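Local coordinates for protein glutamate racemase (Francisella tularensis subsp. tularensis, PDB 3OUT) that belongs to the Asp/Glu/hydantoin racemase family and holds D-glutamic acid in a pocket of its alpha/beta fold, at residues B[111-117]-B[179-185]. Numbering follows the deposited sequence.
Sequences LNTVGVI and IQALILG
L111 lays CD1 against CB of A181, 3.7 Å away, beside two neighbouring parallel strands of a four-stranded sheet in this alpha/beta racemase fold. At N112 and T113 a side chain stands in for the strand partner: OE1 of Q180 accepts both backbone amides, 2.7 Å from N112 N, which lies in the carbonyl plane, and 3.0 Å from T113 N, tilted out of it. With CG beside its own backbone N (chi1 -66°), Q180 reaches back to these amides, while its backbone N donates to T113 O. T113 OG1 turns instead to E140 on the adjoining strand. V114 sends CG1 toward CD1 of I183, on the face that V116 also lines with CG2. G115 N donates to A181 O and G115 O accepts I183 N at 2.8 Å; on the other face, I179 CD1 lies 3.9 Å from G115 CA. I117 N continues the pattern to I183 O, and its CD1 touches CD2 of both L182 and L184, beside I196 of helix 193-199. G185, which closes an inverse gamma turn centred on L184 and lies near the bound D-glutamic acid, donates its N to I117 O at 2.9 Å, bent to 131° at the hydrogen.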
ATOM      1  N   LEU B 111      -7.165 -16.770 -37.526  1.00 15.14           N
ATOM      2  CA  LEU B 111      -5.887 -17.256 -37.977  1.00 14.74           C
ATOM      3  C   LEU B 111      -5.685 -18.688 -37.530  1.00 14.29           C
ATOM      4  O   LEU B 111      -6.418 -19.166 -36.685  1.00 14.49           O
ATOM      5  CB  LEU B 111      -4.780 -16.350 -37.430  1.00 14.14           C
ATOM      6  CG  LEU B 111      -4.942 -14.902 -37.889  1.00 14.94           C
ATOM      7  CD1 LEU B 111      -3.836 -14.044 -37.261  1.00 13.59           C
ATOM      8  CD2 LEU B 111      -4.936 -14.749 -39.422  1.00 15.72           C
ATOM      9  N   ASN B 112      -4.687 -19.350 -38.089  1.00 14.42           N
ATOM     10  CA  ASN B 112      -4.320 -20.702 -37.724  1.00 14.57           C
ATOM     11  C   ASN B 112      -3.163 -20.776 -36.723  1.00 13.18           C
ATOM     12  O   ASN B 112      -3.115 -21.675 -35.879  1.00 11.83           O
ATOM     13  CB  ASN B 112      -3.890 -21.441 -38.986  1.00 16.84           C
ATOM     14  CG  ASN B 112      -4.923 -21.342 -40.070  1.00 21.62           C
ATOM     15  OD1 ASN B 112      -4.653 -20.807 -41.160  1.00 30.10           O
ATOM     16  ND2 ASN B 112      -6.116 -21.815 -39.777  1.00 22.57           N
ATOM     17  N   THR B 113      -2.242 -19.809 -36.819  1.00 13.82           N
ATOM     18  CA  THR B 113      -1.011 -19.818 -36.026  1.00 13.86           C
ATOM     19  C   THR B 113      -0.693 -18.381 -35.575  1.00 13.72           C
ATOM     20  O   THR B 113      -0.579 -17.484 -36.402  1.00 14.04           O
ATOM     21  CB  THR B 113       0.141 -20.374 -36.876  1.00 15.15           C
ATOM     22  OG1 THR B 113      -0.249 -21.655 -37.419  1.00 15.71           O
ATOM     23  CG2 THR B 113       1.345 -20.543 -36.024  1.00 15.58           C
ATOM     24  N   VAL B 114      -0.655 -18.164 -34.247  1.00 12.60           N
ATOM     25  CA  VAL B 114      -0.530 -16.811 -33.665  1.00 12.73           C
ATOM     26  C   VAL B 114       0.611 -16.813 -32.652  1.00 11.10           C
ATOM     27  O   VAL B 114       0.766 -17.762 -31.882  1.00 11.89           O
ATOM     28  CB  VAL B 114      -1.850 -16.420 -32.939  1.00 12.47           C
ATOM     29  CG1 VAL B 114      -1.746 -14.992 -32.280  1.00 15.05           C
ATOM     30  CG2 VAL B 114      -2.989 -16.413 -33.937  1.00 14.96           C
ATOM     31  N   GLY B 115       1.429 -15.761 -32.679  1.00 11.28           N
ATOM     32  CA  GLY B 115       2.395 -15.506 -31.642  1.00 10.82           C
ATOM     33  C   GLY B 115       1.915 -14.414 -30.708  1.00  9.99           C
ATOM     34  O   GLY B 115       1.189 -13.519 -31.103  1.00 10.00           O
ATOM     35  N   VAL B 116       2.360 -14.502 -29.462  1.00 10.29           N
ATOM     36  CA  VAL B 116       2.082 -13.478 -28.421  1.00 10.36           C
ATOM     37  C   VAL B 116       3.357 -13.153 -27.654  1.00  9.72           C
ATOM     38  O   VAL B 116       4.067 -14.045 -27.188  1.00  9.62           O
ATOM     39  CB  VAL B 116       1.045 -13.989 -27.419  1.00 11.48           C
ATOM     40  CG1 VAL B 116       0.648 -12.886 -26.414  1.00 10.13           C
ATOM     41  CG2 VAL B 116      -0.214 -14.415 -28.161  1.00 13.19           C
ATOM     42  N   ILE B 117       3.597 -11.862 -27.475  1.00  9.04           N
ATOM     43  CA  ILE B 117       4.644 -11.388 -26.555  1.00  9.48           C
ATOM     44  C   ILE B 117       3.977 -10.494 -25.539  1.00  9.28           C
ATOM     45  O   ILE B 117       3.059  -9.732 -25.877  1.00  9.25           O
ATOM     46  CB  ILE B 117       5.824 -10.634 -27.236  1.00  8.92           C
ATOM     47  CG1 ILE B 117       5.345  -9.531 -28.202  1.00  8.81           C
ATOM     48  CG2 ILE B 117       6.726 -11.663 -27.967  1.00  9.07           C
ATOM     49  CD1 ILE B 117       6.431  -8.583 -28.753  1.00 10.67           C
ATOM     50  N   ILE B 179       4.420 -18.254 -37.567  1.00 17.40           N
ATOM     51  CA  ILE B 179       3.263 -17.472 -37.112  1.00 15.67           C
ATOM     52  C   ILE B 179       2.719 -16.550 -38.218  1.00 14.72           C
ATOM     53  O   ILE B 179       3.476 -15.997 -39.047  1.00 15.20           O
ATOM     54  CB  ILE B 179       3.556 -16.685 -35.772  1.00 14.72           C
ATOM     55  CG1 ILE B 179       4.385 -15.430 -36.010  1.00 15.39           C
ATOM     56  CG2 ILE B 179       4.200 -17.607 -34.736  1.00 15.37           C
ATOM     57  CD1 ILE B 179       4.700 -14.621 -34.653  1.00 13.96           C
ATOM     58  N   GLN B 180       1.400 -16.350 -38.217  1.00 14.55           N
ATOM     59  CA  GLN B 180       0.723 -15.447 -39.147  1.00 14.37           C
ATOM     60  C   GLN B 180       0.599 -14.015 -38.657  1.00 13.20           C
ATOM     61  O   GLN B 180       0.383 -13.088 -39.442  1.00 13.28           O
ATOM     62  CB  GLN B 180      -0.639 -16.011 -39.488  1.00 14.31           C
ATOM     63  CG  GLN B 180      -0.560 -17.322 -40.280  1.00 16.18           C
ATOM     64  CD  GLN B 180      -1.894 -18.003 -40.405  1.00 21.38           C
ATOM     65  OE1 GLN B 180      -2.521 -18.368 -39.406  1.00 17.39           O
ATOM     66  NE2 GLN B 180      -2.350 -18.182 -41.649  1.00 22.70           N
ATOM     67  N   ALA B 181       0.690 -13.841 -37.336  1.00 12.37           N
ATOM     68  CA  ALA B 181       0.632 -12.514 -36.731  1.00 11.16           C
ATOM     69  C   ALA B 181       1.246 -12.627 -35.341  1.00 10.27           C
ATOM     70  O   ALA B 181       1.317 -13.725 -34.745  1.00 11.70           O
ATOM     71  CB  ALA B 181      -0.809 -12.016 -36.592  1.00 11.42           C
ATOM     72  N   LEU B 182       1.720 -11.503 -34.856  1.00 11.25           N
ATOM     73  CA  LEU B 182       2.319 -11.397 -33.525  1.00 10.18           C
ATOM     74  C   LEU B 182       1.507 -10.363 -32.743  1.00  9.43           C
ATOM     75  O   LEU B 182       1.462  -9.175 -33.119  1.00 10.64           O
ATOM     76  CB  LEU B 182       3.776 -10.929 -33.611  1.00 10.73           C
ATOM     77  CG  LEU B 182       4.483 -10.846 -32.243  1.00 12.23           C
ATOM     78  CD1 LEU B 182       4.709 -12.204 -31.537  1.00 12.43           C
ATOM     79  CD2 LEU B 182       5.826 -10.120 -32.341  1.00 12.91           C
ATOM     80  N   ILE B 183       0.906 -10.799 -31.634  1.00  9.59           N
ATOM     81  CA  ILE B 183       0.197  -9.883 -30.739  1.00  9.85           C
ATOM     82  C   ILE B 183       1.196  -9.139 -29.876  1.00  9.28           C
ATOM     83  O   ILE B 183       1.992  -9.748 -29.121  1.00  9.30           O
ATOM     84  CB  ILE B 183      -0.838 -10.596 -29.847  1.00 10.44           C
ATOM     85  CG1 ILE B 183      -1.919 -11.252 -30.723  1.00 13.07           C
ATOM     86  CG2 ILE B 183      -1.534  -9.603 -28.888  1.00  9.57           C
ATOM     87  CD1 ILE B 183      -2.931 -12.053 -29.953  1.00 14.30           C
ATOM     88  N   LEU B 184       1.138  -7.810 -29.985  1.00  9.25           N
ATOM     89  CA  LEU B 184       1.890  -6.917 -29.100  1.00  9.75           C
ATOM     90  C   LEU B 184       1.088  -6.777 -27.771  1.00  8.72           C
ATOM     91  O   LEU B 184       0.314  -5.782 -27.532  1.00  9.56           O
ATOM     92  CB  LEU B 184       2.089  -5.556 -29.784  1.00  9.46           C
ATOM     93  CG  LEU B 184       2.826  -5.605 -31.120  1.00  9.99           C
ATOM     94  CD1 LEU B 184       3.064  -4.162 -31.627  1.00 10.76           C
ATOM     95  CD2 LEU B 184       4.141  -6.421 -30.996  1.00 11.33           C
ATOM     96  N   GLY B 185       1.224  -7.812 -26.942  1.00  9.26           N
ATOM     97  CA  GLY B 185       0.397  -8.010 -25.747  1.00  8.88           C
ATOM     98  C   GLY B 185       0.866  -7.289 -24.492  1.00  8.53           C
ATOM     99  O   GLY B 185       0.649  -7.762 -23.386  1.00  7.38           O
TER
HETATM  100  O   HOH W   1      -5.664 -17.842 -41.870  1.00 37.10           O